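Local coordinates for DUF4785 domain-containing protein (Legionella pneumophila subsp. pneumophila, PDB 4KH9) that is of unknown function but binds calcium ions and is built of three domains, the central and C-terminal ones belonging to the E-set clan, at residues L179-S184 with W238-D243; S65-G70 with I253-H258; A199-P204 with A225-E230; M124-P129 with D157-T162. One frame throughout, in Å; residues are numbered along the deposited sequence.

Contact 1: residues L179-S184 with W238-D243; sequences LKATIS and WYLETD
A181 and L240 supply the apolar part of this contact, an example of two strands that face each other through their side chains rather than through backbone bonds. The methyl CD2 of L240 comes within 3.7 Å of CB of A181. L240 holds CG anti to its own backbone N (chi1 165°), and this swings its branch out from the strand to span the gap, while A181 contributes its CB alone. Both residues are buried, and the CA atoms of A181 and L240 lie 8.2 Å apart, too far for main-chain pairing.

Two residues further along each strand, the second touch is of mixed character. I183 and T242 slide past each other in opposite directions, and CG2 of I183 lies 3.9 Å from OG1 of T242 in the conformer described; T242 was modelled in two, so this detail is somewhat doubtful. In that conformer OG1 is the branch anti to the backbone N (chi1 177°). OG1 meets I183 only by packing; its hydrogen bond is to the backbone O of D198, a calcium-site residue.

The two strands run in roughly the same direction and face each other across the interior of the central domain, consistent with the E-set sandwich of its family. Strand 178-186 is hydrogen-bonded to 220-226 beside it, 238-248 lies between 196-202 and 251-264, and A199, L201, L164 and V166 from adjoining strands close around the touching side chains.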
loop_
_atom_site.group_PDB
_atom_site.type_symbol
_atom_site.label_atom_id
_atom_site.label_comp_id
_atom_site.label_asym_id
_atom_site.label_seq_id
_atom_site.Cartn_x
_atom_site.Cartn_y
_atom_site.Cartn_z
ATOM N N LEU A 179 7.829 5.682 10.668
ATOM C CA LEU A 179 7.652 5.762 9.227
ATOM C C LEU A 179 7.982 7.181 8.781
ATOM O O LEU A 179 7.537 8.124 9.424
ATOM C CB LEU A 179 6.199 5.386 8.845
ATOM C CG LEU A 179 5.839 5.418 7.340
ATOM C CD1 LEU A 179 4.777 4.420 7.038
ATOM C CD2 LEU A 179 5.303 6.778 6.937
ATOM N N LYS A 180 8.707 7.326 7.673
ATOM C CA LYS A 180 8.969 8.622 7.070
ATOM C C LYS A 180 8.421 8.609 5.625
ATOM O O LYS A 180 8.701 7.686 4.865
ATOM C CB LYS A 180 10.450 8.970 7.122
ATOM C CG LYS A 180 10.773 10.383 6.666
ATOM C CD LYS A 180 12.295 10.544 6.605
ATOM C CE LYS A 180 12.696 11.903 6.117
ATOM N NZ LYS A 180 14.157 11.982 5.834
ATOM N N ALA A 181 7.592 9.602 5.271
ATOM C CA ALA A 181 7.041 9.729 3.928
ATOM C C ALA A 181 7.533 11.007 3.267
ATOM O O ALA A 181 7.846 11.986 3.950
ATOM C CB ALA A 181 5.522 9.725 3.977
ATOM N N THR A 182 7.674 10.970 1.955
ATOM C CA THR A 182 8.034 12.142 1.155
ATOM C C THR A 182 6.886 12.371 0.210
ATOM O O THR A 182 6.433 11.418 -0.418
ATOM C CB THR A 182 9.374 11.961 0.447
ATOM O OG1 THR A 182 10.311 11.427 1.391
ATOM C CG2 THR A 182 9.890 13.280 -0.157
ATOM N N ILE A 183 6.394 13.613 0.143
ATOM C CA ILE A 183 5.243 14.035 -0.665
ATOM C C ILE A 183 5.691 15.243 -1.476
ATOM O O ILE A 183 6.072 16.260 -0.902
ATOM C CB ILE A 183 4.025 14.343 0.286
ATOM C CG1 ILE A 183 3.639 13.104 1.130
ATOM C CG2 ILE A 183 2.810 14.900 -0.499
ATOM C CD1 ILE A 183 3.073 13.429 2.589
ATOM N N SER A 184 5.661 15.122 -2.807
ATOM C CA SER A 184 6.136 16.190 -3.699
ATOM C C SER A 184 5.158 16.474 -4.818
ATOM O O SER A 184 4.587 15.556 -5.393
ATOM C CB SER A 184 7.482 15.828 -4.321
ATOM O OG SER A 184 8.262 15.020 -3.461
ATOM N N TRP A 238 -1.150 -1.725 4.596
ATOM C CA TRP A 238 -1.447 -0.358 4.980
ATOM C C TRP A 238 -1.243 0.533 3.793
ATOM O O TRP A 238 -0.518 0.166 2.868
ATOM C CB TRP A 238 -0.523 0.092 6.118
ATOM C CG TRP A 238 -0.830 -0.469 7.462
ATOM C CD1 TRP A 238 -0.720 -1.769 7.861
ATOM C CD2 TRP A 238 -1.237 0.280 8.618
ATOM N NE1 TRP A 238 -1.134 -1.895 9.164
ATOM C CE2 TRP A 238 -1.441 -0.648 9.662
ATOM C CE3 TRP A 238 -1.554 1.636 8.842
ATOM C CZ2 TRP A 238 -1.873 -0.255 10.936
ATOM C CZ3 TRP A 238 -1.982 2.023 10.107
ATOM C CH2 TRP A 238 -2.133 1.087 11.137
ATOM N N TYR A 239 -1.832 1.730 3.849
ATOM C CA TYR A 239 -1.676 2.753 2.846
ATOM C C TYR A 239 -1.398 4.086 3.470
ATOM O O TYR A 239 -1.949 4.446 4.510
ATOM C CB TYR A 239 -2.941 2.886 1.925
ATOM C CG TYR A 239 -3.063 1.775 0.916
ATOM C CD1 TYR A 239 -3.666 0.562 1.254
ATOM C CD2 TYR A 239 -2.493 1.890 -0.352
ATOM C CE1 TYR A 239 -3.709 -0.504 0.349
ATOM C CE2 TYR A 239 -2.551 0.840 -1.270
ATOM C CZ TYR A 239 -3.136 -0.364 -0.903
ATOM O OH TYR A 239 -3.196 -1.407 -1.789
ATOM N N LEU A 240 -0.514 4.798 2.824
ATOM C CA LEU A 240 -0.272 6.207 2.989
ATOM C C LEU A 240 -1.280 6.910 2.088
ATOM O O LEU A 240 -1.341 6.588 0.899
ATOM C CB LEU A 240 1.179 6.594 2.648
ATOM C CG LEU A 240 1.428 8.104 2.440
ATOM C CD1 LEU A 240 1.223 8.882 3.762
ATOM C CD2 LEU A 240 2.805 8.371 1.835
ATOM N N GLU A 241 -2.111 7.803 2.657
ATOM C CA GLU A 241 -3.091 8.591 1.888
ATOM C C GLU A 241 -2.767 10.051 2.046
ATOM O O GLU A 241 -2.613 10.523 3.177
ATOM C CB GLU A 241 -4.551 8.353 2.372
ATOM C CG GLU A 241 -5.103 6.943 2.276
ATOM C CD GLU A 241 -6.594 6.893 2.570
ATOM O OE1 GLU A 241 -7.097 7.754 3.333
ATOM O OE2 GLU A 241 -7.256 5.962 2.059
ATOM N N THR A 242 -2.631 10.759 0.963
ATOM C CA THR A 242 -2.340 12.180 1.067
ATOM C C THR A 242 -3.204 12.963 0.082
ATOM O O THR A 242 -3.567 12.461 -0.995
ATOM C CB THR A 242 -0.837 12.481 0.899
ATOM O OG1 THR A 242 -0.631 13.895 0.951
ATOM C CG2 THR A 242 -0.265 11.936 -0.372
ATOM N N ASP A 243 -3.487 14.217 0.463
ATOM C CA ASP A 243 -4.289 15.175 -0.287
ATOM C C ASP A 243 -3.587 16.505 -0.252
ATOM O O ASP A 243 -3.179 16.975 0.813
ATOM C CB ASP A 243 -5.724 15.269 0.292
ATOM C CG ASP A 243 -6.806 15.732 -0.678
ATOM O OD1 ASP A 243 -6.478 16.004 -1.875
ATOM O OD2 ASP A 243 -7.979 15.821 -0.253
#

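Contact 2: residues S65-G70 with I253-H258; sequences STLAPG and IRRSGH
L67 meets I253 and R255 in the compact half of this contact, whereas S65 meets R254 by one direct touch and by water, so one interface illustrates both dry and wet packing. On the dry side the aliphatic chains of L67 and I253 cross at about a right angle, with CD2 of L67 3.6 Å from CD1 of I253. R255 joins the two sides. The other methyl of L67, CD1, reaches NH2 of R255 at 3.8 Å, approaching the guanidinium obliquely. That guanidinium is held from several directions: NH1 gives a bent hydrogen bond of 2.8 Å to the backbone O of R254 (136° at the hydrogen), NE bonds to O of T162, and NH2 forms a salt bridge with D157. A bend at chi2 (-74°) brings the guanidinium toward L67 while keeping NH1 near O of R254.

On the wet side OG of S65 packs against CB of R254 at 3.7 Å, and two waters bridge the remaining gap. One donates to O of S65 at 2.6 Å and accepts from NH1 of R255 in the guanidinium plane; the other lies 3.1 Å from OG of S65 and accepts from N of R254. The charged end of R254 leads away to D243 and E51.

The loop between strands 62-65 and 72-77 of the N-terminal domain thus rests on strand 251-264 of the central domain, beside strands 238-248 and 48-54.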
loop_
_atom_site.group_PDB
_atom_site.type_symbol
_atom_site.label_atom_id
_atom_site.label_comp_id
_atom_site.label_asym_id
_atom_site.label_seq_id
_atom_site.Cartn_x
_atom_site.Cartn_y
_atom_site.Cartn_z
ATOM N N SER A 65 -11.845 20.346 -10.450
ATOM C CA SER A 65 -10.754 21.165 -10.974
ATOM C C SER A 65 -9.846 20.341 -11.883
ATOM O O SER A 65 -9.405 19.255 -11.520
ATOM C CB SER A 65 -9.950 21.777 -9.823
ATOM O OG SER A 65 -9.365 20.766 -9.022
ATOM N N THR A 66 -9.651 20.829 -13.105
ATOM C CA THR A 66 -8.827 20.170 -14.088
ATOM C C THR A 66 -7.794 21.168 -14.591
ATOM O O THR A 66 -8.050 22.365 -14.595
ATOM C CB THR A 66 -9.698 19.562 -15.229
ATOM O OG1 THR A 66 -10.239 20.613 -16.013
ATOM C CG2 THR A 66 -10.816 18.627 -14.711
ATOM N N LEU A 67 -6.642 20.668 -15.039
ATOM C CA LEU A 67 -5.543 21.482 -15.550
ATOM C C LEU A 67 -5.299 21.232 -17.048
ATOM O O LEU A 67 -4.538 21.977 -17.700
ATOM C CB LEU A 67 -4.258 21.185 -14.753
ATOM C CG LEU A 67 -4.331 21.474 -13.243
ATOM C CD1 LEU A 67 -3.066 21.005 -12.540
ATOM C CD2 LEU A 67 -4.633 22.979 -12.972
ATOM N N ALA A 68 -5.937 20.195 -17.599
ATOM C CA ALA A 68 -5.811 19.936 -19.032
ATOM C C ALA A 68 -7.125 19.469 -19.595
ATOM O O ALA A 68 -7.959 18.962 -18.844
ATOM C CB ALA A 68 -4.721 18.918 -19.294
ATOM N N PRO A 69 -7.346 19.574 -20.919
ATOM C CA PRO A 69 -8.610 19.074 -21.464
ATOM C C PRO A 69 -8.699 17.545 -21.364
ATOM O O PRO A 69 -7.678 16.839 -21.222
ATOM C CB PRO A 69 -8.575 19.545 -22.921
ATOM C CG PRO A 69 -7.137 19.698 -23.260
ATOM C CD PRO A 69 -6.477 20.137 -21.980
ATOM N N GLY A 70 -9.925 17.044 -21.435
ATOM C CA GLY A 70 -10.161 15.607 -21.466
ATOM C C GLY A 70 -9.925 14.852 -20.184
ATOM O O GLY A 70 -9.573 13.667 -20.227
ATOM N N ILE A 253 -4.886 23.639 -8.158
ATOM C CA ILE A 253 -4.034 22.473 -8.312
ATOM C C ILE A 253 -4.403 21.527 -7.181
ATOM O O ILE A 253 -4.108 21.799 -6.003
ATOM C CB ILE A 253 -2.505 22.798 -8.343
ATOM C CG1 ILE A 253 -2.136 24.154 -9.047
ATOM C CG2 ILE A 253 -1.669 21.598 -8.806
ATOM C CD1 ILE A 253 -2.308 24.272 -10.510
ATOM N N ARG A 254 -5.083 20.446 -7.524
ATOM C CA ARG A 254 -5.519 19.467 -6.528
ATOM C C ARG A 254 -5.050 18.087 -6.916
ATOM O O ARG A 254 -5.316 17.634 -8.031
ATOM C CB ARG A 254 -7.055 19.493 -6.392
ATOM C CG ARG A 254 -7.596 18.415 -5.493
ATOM C CD ARG A 254 -7.948 18.877 -4.117
ATOM N NE ARG A 254 -8.521 17.793 -3.313
ATOM C CZ ARG A 254 -9.824 17.604 -3.101
ATOM N NH1 ARG A 254 -10.722 18.418 -3.651
ATOM N NH2 ARG A 254 -10.239 16.605 -2.339
ATOM N N ARG A 255 -4.314 17.426 -5.998
ATOM C CA ARG A 255 -3.848 16.072 -6.213
ATOM C C ARG A 255 -3.983 15.261 -4.934
ATOM O O ARG A 255 -3.736 15.757 -3.843
ATOM C CB ARG A 255 -2.381 16.044 -6.708
ATOM C CG ARG A 255 -2.066 16.586 -8.114
ATOM C CD ARG A 255 -2.521 15.649 -9.192
ATOM N NE ARG A 255 -2.397 16.210 -10.546
ATOM C CZ ARG A 255 -3.369 16.821 -11.223
ATOM N NH1 ARG A 255 -4.549 17.054 -10.651
ATOM N NH2 ARG A 255 -3.161 17.228 -12.464
ATOM N N SER A 256 -4.342 13.998 -5.073
ATOM C CA SER A 256 -4.380 13.071 -3.967
ATOM C C SER A 256 -3.590 11.845 -4.372
ATOM O O SER A 256 -3.446 11.560 -5.561
ATOM C CB SER A 256 -5.799 12.739 -3.514
ATOM O OG SER A 256 -6.356 11.760 -4.356
ATOM N N GLY A 257 -2.975 11.202 -3.402
ATOM C CA GLY A 257 -2.132 10.052 -3.687
ATOM C C GLY A 257 -2.141 9.019 -2.597
ATOM O O GLY A 257 -2.517 9.308 -1.463
ATOM N N HIS A 258 -1.735 7.816 -2.986
ATOM C CA HIS A 258 -1.675 6.622 -2.157
ATOM C C HIS A 258 -0.402 5.849 -2.402
ATOM O O HIS A 258 0.104 5.862 -3.530
ATOM C CB HIS A 258 -2.860 5.664 -2.470
ATOM C CG HIS A 258 -4.254 6.203 -2.328
ATOM N ND1 HIS A 258 -5.015 5.957 -1.196
ATOM C CD2 HIS A 258 -5.021 6.848 -3.234
ATOM C CE1 HIS A 258 -6.200 6.502 -1.432
ATOM N NE2 HIS A 258 -6.250 7.047 -2.647
HETATM O O HOH W 1 -6.890 18.555 -11.798
HETATM O O HOH W 2 -6.435 20.525 -10.030
#

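Contact 3: residues A199-P204 with A225-E230; sequences ARLVGP and ATLDSE
Within the E-set domain at the centre of the chain, L201 packs in the interior of the beta sandwich against A225 and L227, a small instance of how a single branched side chain can serve two neighbours at once. One methyl does the work: CD1 of L201 lies 3.6 Å from CD2 of L227 and 4.0 Å from CB of A225. The two leucines cross at about a right angle, so they meet methyl to methyl. In L201, chi1 of -51° sets CG anti to the carbonyl carbon, and chi2 of 176° then carries CD1 on to the facing segment. L227 starts out less directly, but its CD2 branch ends close to L201. All three residues are buried, and the contact is purely apolar.

Around this cluster the side chain of F261, on strand 251-264, touches both leucines, and Y263 from the same strand also packs on L227. Strand 196-202 pairs with 208-217 and with 238-248, while A225 on strand 220-226 is hydrogen-bonded to L179 of strand 178-186 and rests its side chain on I209 and L211.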
loop_
_atom_site.group_PDB
_atom_site.type_symbol
_atom_site.label_atom_id
_atom_site.label_comp_id
_atom_site.label_asym_id
_atom_site.label_seq_id
_atom_site.Cartn_x
_atom_site.Cartn_y
_atom_site.Cartn_z
ATOM N N ALA A 199 -2.072 14.240 5.308
ATOM C CA ALA A 199 -1.586 12.872 5.056
ATOM C C ALA A 199 -1.830 11.993 6.278
ATOM O O ALA A 199 -1.768 12.464 7.416
ATOM C CB ALA A 199 -0.101 12.886 4.682
ATOM N N ARG A 200 -2.143 10.720 6.039
ATOM C CA ARG A 200 -2.402 9.775 7.115
ATOM C C ARG A 200 -2.084 8.389 6.660
ATOM O O ARG A 200 -1.927 8.141 5.478
ATOM C CB ARG A 200 -3.881 9.866 7.577
ATOM C CG ARG A 200 -4.873 9.470 6.450
ATOM C CD ARG A 200 -6.295 9.531 6.952
ATOM N NE ARG A 200 -7.243 8.994 5.973
ATOM C CZ ARG A 200 -8.538 8.808 6.218
ATOM N NH1 ARG A 200 -9.046 9.117 7.407
ATOM N NH2 ARG A 200 -9.333 8.313 5.278
ATOM N N LEU A 201 -2.069 7.468 7.605
ATOM C CA LEU A 201 -1.838 6.035 7.366
ATOM C C LEU A 201 -3.120 5.320 7.681
ATOM O O LEU A 201 -3.704 5.578 8.734
ATOM C CB LEU A 201 -0.666 5.516 8.239
ATOM C CG LEU A 201 0.624 6.343 8.149
ATOM C CD1 LEU A 201 1.699 5.809 9.136
ATOM C CD2 LEU A 201 1.165 6.361 6.704
ATOM N N VAL A 202 -3.577 4.448 6.770
ATOM C CA VAL A 202 -4.831 3.700 6.945
ATOM C C VAL A 202 -4.508 2.205 6.947
ATOM O O VAL A 202 -3.910 1.673 6.014
ATOM C CB VAL A 202 -5.903 4.075 5.864
ATOM C CG1 VAL A 202 -7.232 3.374 6.158
ATOM C CG2 VAL A 202 -6.133 5.591 5.810
ATOM N N GLY A 203 -4.918 1.548 8.011
ATOM C CA GLY A 203 -4.709 0.125 8.220
ATOM C C GLY A 203 -5.827 -0.746 7.688
ATOM O O GLY A 203 -6.908 -0.242 7.389
ATOM N N PRO A 204 -5.584 -2.073 7.595
ATOM C CA PRO A 204 -6.601 -2.999 7.043
ATOM C C PRO A 204 -7.946 -2.990 7.759
ATOM O O PRO A 204 -8.939 -3.292 7.112
ATOM C CB PRO A 204 -5.959 -4.372 7.221
ATOM C CG PRO A 204 -4.512 -4.110 7.260
ATOM C CD PRO A 204 -4.318 -2.778 7.889
ATOM N N ALA A 225 5.383 9.354 11.492
ATOM C CA ALA A 225 4.492 8.750 12.472
ATOM C C ALA A 225 5.128 7.487 13.012
ATOM O O ALA A 225 5.908 6.843 12.308
ATOM C CB ALA A 225 3.134 8.432 11.838
ATOM N N THR A 226 4.751 7.099 14.226
ATOM C CA THR A 226 5.155 5.854 14.878
ATOM C C THR A 226 4.099 4.837 14.566
ATOM O O THR A 226 2.906 5.115 14.746
ATOM C CB THR A 226 5.338 6.061 16.413
ATOM O OG1 THR A 226 6.382 6.992 16.577
ATOM C CG2 THR A 226 5.710 4.765 17.160
ATOM N N LEU A 227 4.520 3.649 14.140
ATOM C CA LEU A 227 3.565 2.593 13.830
ATOM C C LEU A 227 3.428 1.744 15.066
ATOM O O LEU A 227 4.383 1.088 15.496
ATOM C CB LEU A 227 4.010 1.791 12.596
ATOM C CG LEU A 227 4.001 2.564 11.275
ATOM C CD1 LEU A 227 4.932 1.926 10.297
ATOM C CD2 LEU A 227 2.600 2.643 10.658
ATOM N N ASP A 228 2.278 1.858 15.723
ATOM C CA ASP A 228 2.130 1.175 16.990
ATOM C C ASP A 228 0.794 0.452 17.077
ATOM O O ASP A 228 0.292 0.221 18.179
ATOM C CB ASP A 228 2.317 2.168 18.158
ATOM C CG ASP A 228 1.391 3.370 18.191
ATOM O OD1 ASP A 228 0.474 3.450 17.328
ATOM O OD2 ASP A 228 1.582 4.239 19.075
ATOM N N SER A 229 0.232 0.063 15.919
ATOM C CA SER A 229 -0.985 -0.744 15.896
ATOM C C SER A 229 -0.663 -2.130 16.471
ATOM O O SER A 229 0.390 -2.679 16.157
ATOM C CB SER A 229 -1.509 -0.847 14.468
ATOM O OG SER A 229 -2.615 -1.726 14.381
ATOM N N GLU A 230 -1.526 -2.670 17.329
ATOM C CA GLU A 230 -1.290 -3.980 17.949
ATOM C C GLU A 230 -2.104 -5.074 17.274
ATOM O O GLU A 230 -2.015 -6.238 17.676
ATOM C CB GLU A 230 -1.611 -3.947 19.455
ATOM C CG GLU A 230 -0.621 -3.113 20.250
ATOM C CD GLU A 230 -0.919 -3.037 21.733
ATOM O OE1 GLU A 230 -0.603 -4.010 22.454
ATOM O OE2 GLU A 230 -1.451 -1.996 22.179
#

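Contact 4: residues M124-P129 with D157-T162; sequences MLQIKP and DKFSIT
Q126 reaches across to F159 and K158 with its amide nitrogen, and the encounter, which lies at the protein surface, shows how a polar group can pack beside carbon while its bonding is met elsewhere. Among the van der Waals contacts, NE2 of Q126 lies 3.7 Å from CE2 of F159; although the amide and ring planes are only 18° apart, NE2 lies at the edge, near the ring plane, so the amide is beside the ring and not stacked on its face. NE2 also approaches CD of K158, at 3.9 Å. The glutamine gets there with CG anti to its backbone N (chi1 -177°) and an extended chain. K158 also covers part of one face of the ring, where its CG lies 4.0 Å above the plane of F159, toward the rim. K158 and F159 are exposed, and Q126 partly so.

The polar bonds are made to other partners. NE2 of Q126 is hydrogen-bonded to O of G70, and the buried carboxylate of D157 takes the backbone N-H of A68. Within the loop, N of S160 bonds to O of D157 at 3.0 Å, and N of T162 bonds to OG of S160 at 3.0 Å.

The first of these loop bonds closes a type I beta turn, D157 to S160; the second makes an ST turn at S160: two successive turns in the loop joining strand 150-156 to strand 163-168.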
loop_
_atom_site.group_PDB
_atom_site.type_symbol
_atom_site.label_atom_id
_atom_site.label_comp_id
_atom_site.label_asym_id
_atom_site.label_seq_id
_atom_site.Cartn_x
_atom_site.Cartn_y
_atom_site.Cartn_z
HETATM N N MSE A 124 -19.772 8.018 -15.076
HETATM C CA MSE A 124 -18.380 8.144 -15.514
HETATM C C MSE A 124 -18.346 8.825 -16.879
HETATM O O MSE A 124 -19.154 8.504 -17.743
HETATM C CB MSE A 124 -17.656 6.790 -15.557
HETATM C CG MSE A 124 -16.148 6.923 -15.881
HETATM SE SE MSE A 124 -15.202 5.235 -15.704
HETATM C CE MSE A 124 -13.323 5.777 -15.844
ATOM N N LEU A 125 -17.409 9.754 -17.074
ATOM C CA LEU A 125 -17.307 10.448 -18.339
ATOM C C LEU A 125 -15.938 11.024 -18.555
ATOM O O LEU A 125 -15.215 11.350 -17.621
ATOM C CB LEU A 125 -18.364 11.602 -18.470
ATOM C CG LEU A 125 -18.067 12.929 -17.754
ATOM C CD1 LEU A 125 -18.689 14.099 -18.499
ATOM C CD2 LEU A 125 -18.490 12.897 -16.262
ATOM N N GLN A 126 -15.622 11.214 -19.819
ATOM C CA GLN A 126 -14.442 11.972 -20.174
ATOM C C GLN A 126 -14.964 13.296 -20.709
ATOM O O GLN A 126 -15.804 13.306 -21.611
ATOM C CB GLN A 126 -13.543 11.228 -21.157
ATOM C CG GLN A 126 -12.281 12.036 -21.447
ATOM C CD GLN A 126 -11.278 11.291 -22.297
ATOM O OE1 GLN A 126 -11.621 10.565 -23.260
ATOM N NE2 GLN A 126 -10.019 11.521 -21.997
ATOM N N ILE A 127 -14.477 14.393 -20.158
ATOM C CA ILE A 127 -14.926 15.730 -20.552
ATOM C C ILE A 127 -14.450 16.007 -21.976
ATOM O O ILE A 127 -13.269 15.773 -22.278
ATOM C CB ILE A 127 -14.464 16.837 -19.555
ATOM C CG1 ILE A 127 -14.916 16.503 -18.125
ATOM C CG2 ILE A 127 -15.003 18.215 -19.999
ATOM C CD1 ILE A 127 -14.298 17.422 -17.016
ATOM N N LYS A 128 -15.379 16.488 -22.854
ATOM C CA LYS A 128 -15.031 16.836 -24.242
ATOM C C LYS A 128 -13.894 17.869 -24.257
ATOM O O LYS A 128 -13.982 18.859 -23.512
ATOM C CB LYS A 128 -16.238 17.389 -25.001
ATOM C CG LYS A 128 -17.333 16.395 -25.248
ATOM C CD LYS A 128 -18.454 17.014 -26.087
ATOM C CE LYS A 128 -19.212 18.141 -25.422
ATOM N NZ LYS A 128 -20.333 18.596 -26.298
ATOM N N PRO A 129 -12.831 17.652 -25.086
ATOM C CA PRO A 129 -11.702 18.596 -25.122
ATOM C C PRO A 129 -12.114 20.034 -25.470
ATOM O O PRO A 129 -11.421 20.949 -25.065
ATOM C CB PRO A 129 -10.793 17.996 -26.225
ATOM C CG PRO A 129 -11.050 16.517 -26.136
ATOM C CD PRO A 129 -12.564 16.501 -25.981
ATOM N N ASP A 157 -6.855 13.636 -14.196
ATOM C CA ASP A 157 -6.468 14.749 -15.066
ATOM C C ASP A 157 -5.439 14.163 -16.038
ATOM O O ASP A 157 -4.242 14.449 -15.984
ATOM C CB ASP A 157 -5.934 15.912 -14.189
ATOM C CG ASP A 157 -6.025 17.299 -14.816
ATOM O OD1 ASP A 157 -6.501 17.409 -15.986
ATOM O OD2 ASP A 157 -5.647 18.269 -14.142
ATOM N N LYS A 158 -5.945 13.252 -16.863
ATOM C CA LYS A 158 -5.254 12.388 -17.796
ATOM C C LYS A 158 -4.183 13.119 -18.627
ATOM O O LYS A 158 -3.109 12.548 -18.862
ATOM C CB LYS A 158 -6.304 11.740 -18.754
ATOM C CG LYS A 158 -5.766 10.587 -19.582
ATOM C CD LYS A 158 -6.833 9.875 -20.407
ATOM C CE LYS A 158 -6.219 8.695 -21.106
ATOM N NZ LYS A 158 -7.240 7.801 -21.717
ATOM N N PHE A 159 -4.464 14.350 -19.083
ATOM C CA PHE A 159 -3.503 14.970 -19.975
ATOM C C PHE A 159 -2.733 16.123 -19.301
ATOM O O PHE A 159 -2.011 16.862 -19.983
ATOM C CB PHE A 159 -4.216 15.421 -21.266
ATOM C CG PHE A 159 -4.756 14.224 -22.014
ATOM C CD1 PHE A 159 -3.897 13.370 -22.716
ATOM C CD2 PHE A 159 -6.122 13.960 -22.045
ATOM C CE1 PHE A 159 -4.396 12.276 -23.412
ATOM C CE2 PHE A 159 -6.618 12.858 -22.740
ATOM C CZ PHE A 159 -5.752 12.020 -23.421
ATOM N N SER A 160 -2.810 16.206 -17.965
ATOM C CA SER A 160 -2.029 17.154 -17.172
ATOM C C SER A 160 -0.604 16.666 -16.975
ATOM O O SER A 160 -0.380 15.457 -16.851
ATOM C CB SER A 160 -2.677 17.363 -15.810
ATOM O OG SER A 160 -1.887 18.267 -15.057
ATOM N N ILE A 161 0.361 17.593 -16.941
ATOM C CA ILE A 161 1.770 17.231 -16.697
ATOM C C ILE A 161 2.066 17.463 -15.179
ATOM O O ILE A 161 3.192 17.272 -14.739
ATOM C CB ILE A 161 2.758 17.985 -17.640
ATOM C CG1 ILE A 161 2.692 19.519 -17.417
ATOM C CG2 ILE A 161 2.468 17.618 -19.122
ATOM C CD1 ILE A 161 3.898 20.372 -17.988
ATOM N N THR A 162 1.039 17.847 -14.396
ATOM C CA THR A 162 1.157 18.079 -12.945
ATOM C C THR A 162 0.816 16.789 -12.214
ATOM O O THR A 162 -0.281 16.238 -12.387
ATOM C CB THR A 162 0.295 19.249 -12.446
ATOM O OG1 THR A 162 0.738 20.448 -13.057
ATOM C CG2 THR A 162 0.390 19.434 -10.912
#

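Overall arrangement
The four contacts fall into two groups. Contacts 1 and 3, with centres about 11 Å apart, share the interior of the central domain, contact 3 being nested within the chain loop closed by contact 1. Contacts 2 and 4, with centres about 8 Å apart, lie at the junction with the N-terminal domain and share a buried carboxylate: OD2 of D157 is 2.7 Å from N of L67. Adjacent strands 238-248 and 251-264 join the groups, pairing through T242 O and G257 N (2.8 Å). A bound calcium ion lies about 7 Å from the R254 side chain and about 11 Å from that of T242; contact 4 is remote from the calcium sites.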